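Local coordinates for protein angel homolog 2 (Homo sapiens, PDB 6RVZ), which probably binds mRNA 3'-untranslated regions and probably acts on RNA ends carrying a 2',3'-cyclic phosphate, at residues G123-Y128 against F143-F148; D236-P241 against S265-S270. All coordinates share one frame; numbering follows the deposited sequence.

Interaction 1. Residues G123-Y128 against F143-F148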
ATOM      1  N   GLY A 123      15.649 -16.109  -1.960  1.00 32.33           N
ATOM      2  CA  GLY A 123      16.729 -15.203  -1.594  1.00 32.21           C
ATOM      3  C   GLY A 123      16.236 -13.914  -0.932  1.00 31.92           C
ATOM      4  O   GLY A 123      16.998 -12.954  -0.820  1.00 32.04           O
ATOM      5  N   TYR A 124      14.969 -13.900  -0.487  1.00 31.18           N
ATOM      6  CA  TYR A 124      14.382 -12.739   0.164  1.00 30.96           C
ATOM      7  C   TYR A 124      14.593 -12.814   1.676  1.00 31.09           C
ATOM      8  O   TYR A 124      14.476 -13.884   2.271  1.00 31.42           O
ATOM      9  CB  TYR A 124      12.878 -12.641  -0.122  1.00 30.70           C
ATOM     10  CG  TYR A 124      12.510 -12.263  -1.534  1.00 30.60           C
ATOM     11  CD1 TYR A 124      12.645 -10.960  -1.983  1.00 30.20           C
ATOM     12  CD2 TYR A 124      12.002 -13.203  -2.417  1.00 30.78           C
ATOM     13  CE1 TYR A 124      12.302 -10.604  -3.277  1.00 30.54           C
ATOM     14  CE2 TYR A 124      11.651 -12.864  -3.714  1.00 30.30           C
ATOM     15  CZ  TYR A 124      11.801 -11.560  -4.146  1.00 30.03           C
ATOM     16  OH  TYR A 124      11.459 -11.232  -5.425  1.00 29.91           O
ATOM     17  N   HIS A 125      14.913 -11.662   2.282  1.00 31.05           N
ATOM     18  CA  HIS A 125      14.776 -11.452   3.715  1.00 31.03           C
ATOM     19  C   HIS A 125      13.413 -10.813   3.983  1.00 30.07           C
ATOM     20  O   HIS A 125      13.094  -9.788   3.387  1.00 29.67           O
ATOM     21  CB  HIS A 125      15.921 -10.577   4.245  1.00 31.90           C
ATOM     22  CG  HIS A 125      15.721 -10.131   5.654  1.00 33.33           C
ATOM     23  ND1 HIS A 125      16.291 -10.790   6.727  1.00 35.02           N
ATOM     24  CD2 HIS A 125      15.000  -9.115   6.172  1.00 34.21           C
ATOM     25  CE1 HIS A 125      15.935 -10.188   7.845  1.00 34.93           C
ATOM     26  NE2 HIS A 125      15.140  -9.160   7.531  1.00 34.09           N
ATOM     27  N   CYS A 126      12.633 -11.412   4.895  1.00 29.42           N
ATOM     28  CA  CYS A 126      11.242 -11.038   5.104  1.00 29.17           C
ATOM     29  C   CYS A 126      11.037 -10.435   6.496  1.00 29.02           C
ATOM     30  O   CYS A 126      11.525 -10.974   7.490  1.00 29.17           O
ATOM     31  CB  CYS A 126      10.332 -12.249   4.924  1.00 29.13           C
ATOM     32  SG  CYS A 126      10.568 -13.101   3.343  1.00 29.36           S
ATOM     33  N   GLU A 127      10.308  -9.308   6.540  1.00 28.19           N
ATOM     34  CA  GLU A 127       9.874  -8.656   7.767  1.00 27.43           C
ATOM     35  C   GLU A 127       8.348  -8.540   7.742  1.00 26.65           C
ATOM     36  O   GLU A 127       7.777  -8.112   6.741  1.00 25.50           O
ATOM     37  CB  GLU A 127      10.524  -7.277   7.889  1.00 27.87           C
ATOM     38  CG  GLU A 127      12.019  -7.327   8.142  1.00 28.03           C
ATOM     39  CD  GLU A 127      12.417  -7.857   9.509  1.00 28.43           C
ATOM     40  OE1 GLU A 127      11.576  -7.811  10.432  1.00 28.24           O
ATOM     41  OE2 GLU A 127      13.568  -8.317   9.646  1.00 28.66           O
ATOM     42  N   TYR A 128       7.701  -8.912   8.857  1.00 26.04           N
ATOM     43  CA  TYR A 128       6.252  -9.041   8.943  1.00 25.73           C
ATOM     44  C   TYR A 128       5.719  -8.144  10.059  1.00 25.31           C
ATOM     45  O   TYR A 128       6.380  -7.964  11.078  1.00 25.78           O
ATOM     46  CB  TYR A 128       5.893 -10.509   9.191  1.00 25.88           C
ATOM     47  CG  TYR A 128       4.423 -10.851   9.244  1.00 25.52           C
ATOM     48  CD1 TYR A 128       3.609 -10.708   8.132  1.00 25.41           C
ATOM     49  CD2 TYR A 128       3.854 -11.381  10.393  1.00 25.53           C
ATOM     50  CE1 TYR A 128       2.266 -11.046   8.167  1.00 25.34           C
ATOM     51  CE2 TYR A 128       2.513 -11.731  10.444  1.00 25.55           C
ATOM     52  CZ  TYR A 128       1.714 -11.565   9.325  1.00 25.56           C
ATOM     53  OH  TYR A 128       0.390 -11.900   9.362  1.00 25.38           O
ATOM     54  N   PHE A 143      12.996  -8.173   0.868  1.00 27.53           N
ATOM     55  CA  PHE A 143      14.025  -7.651  -0.016  1.00 28.23           C
ATOM     56  C   PHE A 143      15.083  -8.730  -0.236  1.00 28.78           C
ATOM     57  O   PHE A 143      15.293  -9.579   0.628  1.00 28.46           O
ATOM     58  CB  PHE A 143      14.633  -6.365   0.558  1.00 28.30           C
ATOM     59  CG  PHE A 143      15.350  -6.539   1.874  1.00 28.38           C
ATOM     60  CD1 PHE A 143      14.713  -6.262   3.075  1.00 28.44           C
ATOM     61  CD2 PHE A 143      16.660  -6.994   1.915  1.00 28.61           C
ATOM     62  CE1 PHE A 143      15.374  -6.428   4.282  1.00 28.34           C
ATOM     63  CE2 PHE A 143      17.317  -7.164   3.123  1.00 28.68           C
ATOM     64  CZ  PHE A 143      16.672  -6.880   4.304  1.00 28.55           C
ATOM     65  N   LYS A 144      15.748  -8.678  -1.396  1.00 29.92           N
ATOM     66  CA  LYS A 144      16.806  -9.617  -1.737  1.00 30.81           C
ATOM     67  C   LYS A 144      18.046  -9.330  -0.887  1.00 31.67           C
ATOM     68  O   LYS A 144      18.484  -8.185  -0.804  1.00 31.14           O
ATOM     69  CB  LYS A 144      17.127  -9.516  -3.234  1.00 30.40           C
ATOM     70  CG  LYS A 144      16.038 -10.023  -4.170  1.00 30.34           C
ATOM     71  CD  LYS A 144      15.740 -11.502  -4.014  1.00 30.53           C
ATOM     72  CE  LYS A 144      15.021 -12.096  -5.207  1.00 30.98           C
ATOM     73  NZ  LYS A 144      15.916 -12.238  -6.381  1.00 31.28           N
ATOM     74  N   HIS A 145      18.603 -10.382  -0.262  1.00 33.81           N
ATOM     75  CA  HIS A 145      19.841 -10.306   0.505  1.00 35.93           C
ATOM     76  C   HIS A 145      20.955  -9.660  -0.316  1.00 35.25           C
ATOM     77  O   HIS A 145      21.725  -8.855   0.200  1.00 35.64           O
ATOM     78  CB  HIS A 145      20.298 -11.704   0.960  1.00 37.97           C
ATOM     79  CG  HIS A 145      19.508 -12.281   2.087  1.00 40.22           C
ATOM     80  ND1 HIS A 145      18.649 -13.350   1.912  1.00 41.77           N
ATOM     81  CD2 HIS A 145      19.454 -11.959   3.399  1.00 41.93           C
ATOM     82  CE1 HIS A 145      18.092 -13.656   3.067  1.00 42.85           C
ATOM     83  NE2 HIS A 145      18.570 -12.818   3.998  1.00 42.27           N
ATOM     84  N   SER A 146      21.026 -10.040  -1.599  1.00 34.57           N
ATOM     85  CA  SER A 146      22.092  -9.629  -2.499  1.00 34.36           C
ATOM     86  C   SER A 146      22.042  -8.130  -2.798  1.00 34.01           C
ATOM     87  O   SER A 146      23.058  -7.557  -3.186  1.00 33.93           O
ATOM     88  CB  SER A 146      22.034 -10.439  -3.772  1.00 34.49           C
ATOM     89  OG  SER A 146      20.768 -10.299  -4.404  1.00 35.03           O
ATOM     90  N   LYS A 147      20.869  -7.499  -2.627  1.00 33.70           N
ATOM     91  CA  LYS A 147      20.667  -6.111  -3.027  1.00 33.80           C
ATOM     92  C   LYS A 147      20.760  -5.141  -1.845  1.00 32.53           C
ATOM     93  O   LYS A 147      21.142  -3.990  -2.045  1.00 31.80           O
ATOM     94  CB  LYS A 147      19.311  -5.943  -3.724  1.00 34.91           C
ATOM     95  CG  LYS A 147      19.218  -6.528  -5.128  1.00 36.46           C
ATOM     96  CD  LYS A 147      20.131  -5.873  -6.149  1.00 37.09           C
ATOM     97  CE  LYS A 147      19.605  -4.556  -6.678  1.00 37.31           C
ATOM     98  NZ  LYS A 147      20.509  -3.987  -7.707  1.00 37.89           N
ATOM     99  N   PHE A 148      20.387  -5.574  -0.627  1.00 31.41           N
ATOM    100  CA  PHE A 148      20.301  -4.661   0.507  1.00 30.44           C
ATOM    101  C   PHE A 148      20.766  -5.309   1.810  1.00 29.99           C
ATOM    102  O   PHE A 148      20.690  -6.525   1.973  1.00 29.48           O
ATOM    103  CB  PHE A 148      18.865  -4.180   0.742  1.00 30.24           C
ATOM    104  CG  PHE A 148      18.169  -3.563  -0.443  1.00 29.97           C
ATOM    105  CD1 PHE A 148      18.259  -2.203  -0.694  1.00 29.87           C
ATOM    106  CD2 PHE A 148      17.393  -4.340  -1.289  1.00 29.86           C
ATOM    107  CE1 PHE A 148      17.602  -1.637  -1.776  1.00 29.87           C
ATOM    108  CE2 PHE A 148      16.737  -3.773  -2.371  1.00 29.94           C
ATOM    109  CZ  PHE A 148      16.843  -2.423  -2.613  1.00 29.83           C
TER
HETATM  110  O   HOH W   1      19.079 -12.427  -2.672  1.00 29.14           O
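With CG of Tyr-124 anti to its carbonyl carbon (chi1 -71°) and the Lys-144 chain bent at chi2 (-63°) and again at chi4, the lysine is brought across the phenol ring with CE over one face. Lys-144 CE does the touching: it sits 3.7 Å from the centroid of the Tyr-124 ring, displaced toward CZ, in a CH-pi contact. Beyond it the ammonium forms a salt bridge with Asp-97, while the tyrosine hydroxyl is hydrogen-bonded to the carbonyl of Ala-98. A leucine in place of Tyr-124 would probably leave that carbonyl without its hydroxyl mate and deprive the lysine chain of the flat surface it lies on.

His-125 and Phe-143 lie on one face of the sheet, side by side and pointing the same way. The phenylalanine ring takes His-125 CB over its face, and Phe-143 CE1 comes within 3.3 Å of His-125 CD2, the two ring planes being turned by 34°. His-125 NE2 donates to Glu-127 OE2 at 2.8 Å, on the anti side of the carboxylate, which helps fix the rotation of the imidazole. Leu-150 touches both His-125 and Phe-143.

Between the backbones, His-125 N reaches Phe-143 O at 2.7 Å, and Phe-143 N returns a bond of 3.0 Å to His-125 O. Gly-123 O is gripped by His-145 N at 3.1 Å, weakly by His-145 ND1, and by a donating water. The side chain of His-145 crosses that of His-125 at about a right angle, His-145 NE2 lying 3.5 Å from His-125 CB. Gly-123 itself closes the preceding helix in a Schellman motif. The whole is the open end of an antiparallel beta hairpin, 124-130 with 137-144, at the edge of a sheet of the DNase I-like fold.

Interaction 2. Residues D236-P241 against S265-S270. With KL2 (adenosine-2',3'-vanadate), chain B.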
ATOM      1  N   ASP A 236      -2.061  -0.910   0.075  1.00 25.60           N
ATOM      2  CA  ASP A 236      -3.482  -0.819  -0.194  1.00 25.72           C
ATOM      3  C   ASP A 236      -4.049   0.290   0.693  1.00 25.65           C
ATOM      4  O   ASP A 236      -4.191   0.111   1.901  1.00 25.77           O
ATOM      5  CB  ASP A 236      -4.130  -2.182   0.059  1.00 25.67           C
ATOM      6  CG  ASP A 236      -5.592  -2.278  -0.331  1.00 26.12           C
ATOM      7  OD1 ASP A 236      -6.243  -1.217  -0.458  1.00 25.96           O
ATOM      8  OD2 ASP A 236      -6.070  -3.421  -0.501  1.00 26.16           O
ATOM      9  N   PHE A 237      -4.357   1.440   0.084  1.00 25.45           N
ATOM     10  CA  PHE A 237      -4.792   2.621   0.815  1.00 25.47           C
ATOM     11  C   PHE A 237      -6.320   2.712   0.855  1.00 25.38           C
ATOM     12  O   PHE A 237      -6.862   3.621   1.482  1.00 25.63           O
ATOM     13  CB  PHE A 237      -4.155   3.868   0.196  1.00 25.95           C
ATOM     14  CG  PHE A 237      -2.668   3.975   0.429  1.00 26.16           C
ATOM     15  CD1 PHE A 237      -1.776   3.230  -0.328  1.00 26.06           C
ATOM     16  CD2 PHE A 237      -2.161   4.804   1.418  1.00 26.04           C
ATOM     17  CE1 PHE A 237      -0.410   3.316  -0.107  1.00 26.38           C
ATOM     18  CE2 PHE A 237      -0.794   4.891   1.637  1.00 26.27           C
ATOM     19  CZ  PHE A 237       0.079   4.147   0.875  1.00 26.32           C
ATOM     20  N   ASN A 238      -7.008   1.770   0.188  1.00 25.38           N
ATOM     21  CA  ASN A 238      -8.465   1.700   0.168  1.00 25.20           C
ATOM     22  C   ASN A 238      -9.053   3.065  -0.201  1.00 24.96           C
ATOM     23  O   ASN A 238     -10.115   3.447   0.287  1.00 24.61           O
ATOM     24  CB  ASN A 238      -9.016   1.138   1.486  1.00 25.26           C
ATOM     25  CG  ASN A 238      -9.182  -0.368   1.466  1.00 25.53           C
ATOM     26  OD1 ASN A 238      -9.697  -0.928   0.500  1.00 25.88           O
ATOM     27  ND2 ASN A 238      -8.765  -1.033   2.531  1.00 25.15           N
ATOM     28  N   SER A 239      -8.353   3.775  -1.096  1.00 24.60           N
ATOM     29  CA  SER A 239      -8.729   5.101  -1.561  1.00 24.50           C
ATOM     30  C   SER A 239      -8.435   5.180  -3.057  1.00 24.25           C
ATOM     31  O   SER A 239      -7.436   4.627  -3.510  1.00 23.76           O
ATOM     32  CB  SER A 239      -7.993   6.183  -0.801  1.00 24.50           C
ATOM     33  OG  SER A 239      -8.154   6.030   0.602  1.00 24.49           O
ATOM     34  N   VAL A 240      -9.302   5.873  -3.808  1.00 24.25           N
ATOM     35  CA  VAL A 240      -9.258   5.857  -5.264  1.00 24.31           C
ATOM     36  C   VAL A 240      -8.481   7.076  -5.759  1.00 24.74           C
ATOM     37  O   VAL A 240      -8.352   8.064  -5.036  1.00 23.96           O
ATOM     38  CB  VAL A 240     -10.674   5.798  -5.873  1.00 24.35           C
ATOM     39  CG1 VAL A 240     -11.413   4.542  -5.439  1.00 24.32           C
ATOM     40  CG2 VAL A 240     -11.498   7.038  -5.559  1.00 24.32           C
ATOM     41  N   PRO A 241      -7.935   7.050  -7.001  1.00 25.22           N
ATOM     42  CA  PRO A 241      -7.222   8.204  -7.548  1.00 25.49           C
ATOM     43  C   PRO A 241      -8.122   9.438  -7.566  1.00 25.62           C
ATOM     44  O   PRO A 241      -9.316   9.321  -7.828  1.00 25.89           O
ATOM     45  CB  PRO A 241      -6.840   7.773  -8.974  1.00 25.46           C
ATOM     46  CG  PRO A 241      -6.884   6.260  -8.937  1.00 25.44           C
ATOM     47  CD  PRO A 241      -7.979   5.924  -7.948  1.00 25.38           C
ATOM     48  N   SER A 265     -12.019   8.855   1.083  1.00 26.41           N
ATOM     49  CA  SER A 265     -11.457   7.717   0.366  1.00 26.38           C
ATOM     50  C   SER A 265     -11.892   7.696  -1.100  1.00 27.25           C
ATOM     51  O   SER A 265     -11.171   7.182  -1.954  1.00 26.94           O
ATOM     52  CB  SER A 265     -11.845   6.434   1.050  1.00 25.87           C
ATOM     53  OG  SER A 265     -13.215   6.133   0.842  1.00 25.26           O
ATOM     54  N   GLY A 266     -13.096   8.214  -1.374  1.00 28.08           N
ATOM     55  CA  GLY A 266     -13.691   8.149  -2.699  1.00 28.78           C
ATOM     56  C   GLY A 266     -14.280   6.771  -3.007  1.00 29.81           C
ATOM     57  O   GLY A 266     -14.651   6.502  -4.146  1.00 29.82           O
ATOM     58  N   GLN A 267     -14.363   5.906  -1.985  1.00 31.24           N
ATOM     59  CA  GLN A 267     -15.017   4.612  -2.101  1.00 33.01           C
ATOM     60  C   GLN A 267     -16.518   4.823  -2.307  1.00 35.90           C
ATOM     61  O   GLN A 267     -17.068   5.840  -1.884  1.00 35.83           O
ATOM     62  CB  GLN A 267     -14.768   3.768  -0.847  1.00 31.76           C
ATOM     63  CG  GLN A 267     -13.361   3.194  -0.740  1.00 30.60           C
ATOM     64  CD  GLN A 267     -13.071   2.691   0.654  1.00 29.82           C
ATOM     65  OE1 GLN A 267     -12.948   3.469   1.596  1.00 29.81           O
ATOM     66  NE2 GLN A 267     -12.945   1.382   0.795  1.00 29.13           N
ATOM     67  N   GLU A 268     -17.175   3.843  -2.942  1.00 40.19           N
ATOM     68  CA  GLU A 268     -18.604   3.907  -3.216  1.00 46.00           C
ATOM     69  C   GLU A 268     -19.395   3.925  -1.907  1.00 47.37           C
ATOM     70  O   GLU A 268     -19.254   3.027  -1.078  1.00 47.24           O
ATOM     71  CB  GLU A 268     -19.054   2.737  -4.101  1.00 49.37           C
ATOM     72  CG  GLU A 268     -19.416   3.147  -5.520  1.00 52.29           C
ATOM     73  CD  GLU A 268     -19.877   2.010  -6.418  1.00 56.14           C
ATOM     74  OE1 GLU A 268     -19.529   2.029  -7.619  1.00 58.21           O
ATOM     75  OE2 GLU A 268     -20.587   1.109  -5.919  1.00 58.39           O
ATOM     76  N   GLN A 269     -20.226   4.969  -1.744  1.00 49.48           N
ATOM     77  CA  GLN A 269     -21.160   5.110  -0.635  1.00 51.18           C
ATOM     78  C   GLN A 269     -22.106   6.278  -0.924  1.00 52.19           C
ATOM     79  O   GLN A 269     -21.859   7.066  -1.836  1.00 52.12           O
ATOM     80  CB  GLN A 269     -20.416   5.327   0.685  1.00 50.60           C
ATOM     81  CG  GLN A 269     -19.529   6.562   0.689  1.00 50.18           C
ATOM     82  CD  GLN A 269     -18.515   6.500   1.803  1.00 49.42           C
ATOM     83  OE1 GLN A 269     -18.865   6.530   2.979  1.00 48.05           O
ATOM     84  NE2 GLN A 269     -17.248   6.397   1.433  1.00 48.78           N
ATOM     85  N   SER A 270     -23.180   6.389  -0.129  1.00 53.88           N
ATOM     86  CA  SER A 270     -24.238   7.366  -0.357  1.00 56.22           C
ATOM     87  C   SER A 270     -23.723   8.793  -0.163  1.00 56.65           C
ATOM     88  O   SER A 270     -23.918   9.645  -1.030  1.00 59.04           O
ATOM     89  CB  SER A 270     -25.422   7.087   0.540  1.00 56.39           C
ATOM     90  OG  SER A 270     -25.022   7.027   1.903  1.00 57.31           O
TER
HETATM   91  O2V KL2 B 601     -11.124  -4.042  -0.690  1.00 31.39           O
HETATM   92  V   KL2 B 601      -9.552  -4.692   0.309  1.00 30.83           V
HETATM   93  O2' KL2 B 601     -10.638  -6.166   1.084  1.00 30.56           O
HETATM   94  O1V KL2 B 601      -8.400  -3.064  -0.352  1.00 30.38           O
HETATM   95  O3V KL2 B 601      -8.259  -6.107  -0.544  1.00 30.45           O
HETATM   96  O3' KL2 B 601      -9.348  -4.208   2.235  1.00 30.68           O
HETATM   97  C3' KL2 B 601     -10.210  -4.955   3.095  1.00 31.15           C
HETATM   98  C2' KL2 B 601     -11.232  -5.745   2.301  1.00 31.41           C
HETATM   99  C4' KL2 B 601      -9.519  -6.046   3.889  1.00 31.30           C
HETATM  100  C5' KL2 B 601      -8.856  -5.491   5.147  1.00 31.21           C
HETATM  101  O5' KL2 B 601      -9.852  -5.037   6.071  1.00 30.46           O
HETATM  102  O4' KL2 B 601     -10.550  -7.015   4.167  1.00 31.30           O
HETATM  103  C1' KL2 B 601     -11.603  -6.919   3.188  1.00 31.64           C
HETATM  104  N1  KL2 B 601     -16.663  -5.956   2.383  1.00 32.75           N
HETATM  105  C2  KL2 B 601     -15.687  -6.118   1.474  1.00 32.62           C
HETATM  106  N3  KL2 B 601     -14.419  -6.366   1.843  1.00 31.80           N
HETATM  107  C4  KL2 B 601     -14.096  -6.452   3.155  1.00 32.07           C
HETATM  108  C5  KL2 B 601     -15.089  -6.282   4.109  1.00 32.32           C
HETATM  109  C6  KL2 B 601     -16.393  -6.031   3.703  1.00 32.56           C
HETATM  110  N6  KL2 B 601     -17.379  -5.861   4.616  1.00 32.62           N
HETATM  111  N7  KL2 B 601     -14.517  -6.406   5.317  1.00 32.49           N
HETATM  112  C8  KL2 B 601     -13.210  -6.650   5.104  1.00 32.15           C
HETATM  113  N9  KL2 B 601     -12.945  -6.676   3.798  1.00 31.97           N
HETATM  114  O   HOH W   2     -11.851  -0.938  -1.472  1.00 39.09           O
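The Asp-Phe-Asn sequence at the end of strand 231-236 is a hallmark of the endonuclease/exonuclease/phosphatase fold, and here its Asn-238 packs against Gln-267 beside the bound adenosine-2',3'-vanadate. Asn-238 is held in place by an Asx turn, its backbone N donating to Asp-236 OD1. Asn-238 ND2 gives a nearly straight bond of 3.2 Å to O3' of the ligand and also reaches the carbonyl of Leu-196; His-195 and His-418 supply further bonds to the vanadate compound. A magnesium ion lies about 7 Å from the Asn-238 side chain.

On the other segment, Ser-265 forms an ST turn: Ser-265 OG accepts from Gln-267 N and donates to Gln-267 OE1 at 2.8 Å, in the carbonyl plane and on a lone pair. Lys-206 also donates to OE1, and Gln-267 NE2 bonds to the Tyr-198 carbonyl. Held at both ends, the Gln-267 carboxamide rests its CD 3.1 Å from Asn-238 O. Water 2 links the two amides to the ligand, donating to Asn-238 OD1 at 2.9 Å and to O2V of the vanadate, with a weak bond from Gln-267 NE2.

Farther along, Val-240 CG2 lies 3.5 Å from Gly-266 O, packed against a glycine with positive phi. The backbone link is Val-240 N to Ser-265 O at 2.9 Å.

In the fold
Interaction 1 is complete before interaction 2 begins along the chain, and the two lie on opposite sides of the chain's centre, about 32 Å between their centres and about 14 Å between nearest atoms. Interaction 1 lies on the hairpin 124-130/137-144, at the edge of the sheet that includes strands 49-58 and 100-107. Interaction 2 is between loops, and 236-241 leaves the end of strand 231-236 of the other large sheet. The chain passes to that second sheet within interaction 1 itself, by the turn at 145-147 that leads into strand 148-157. One contact is thus plain framework at a sheet edge, the other part of the ligand pocket.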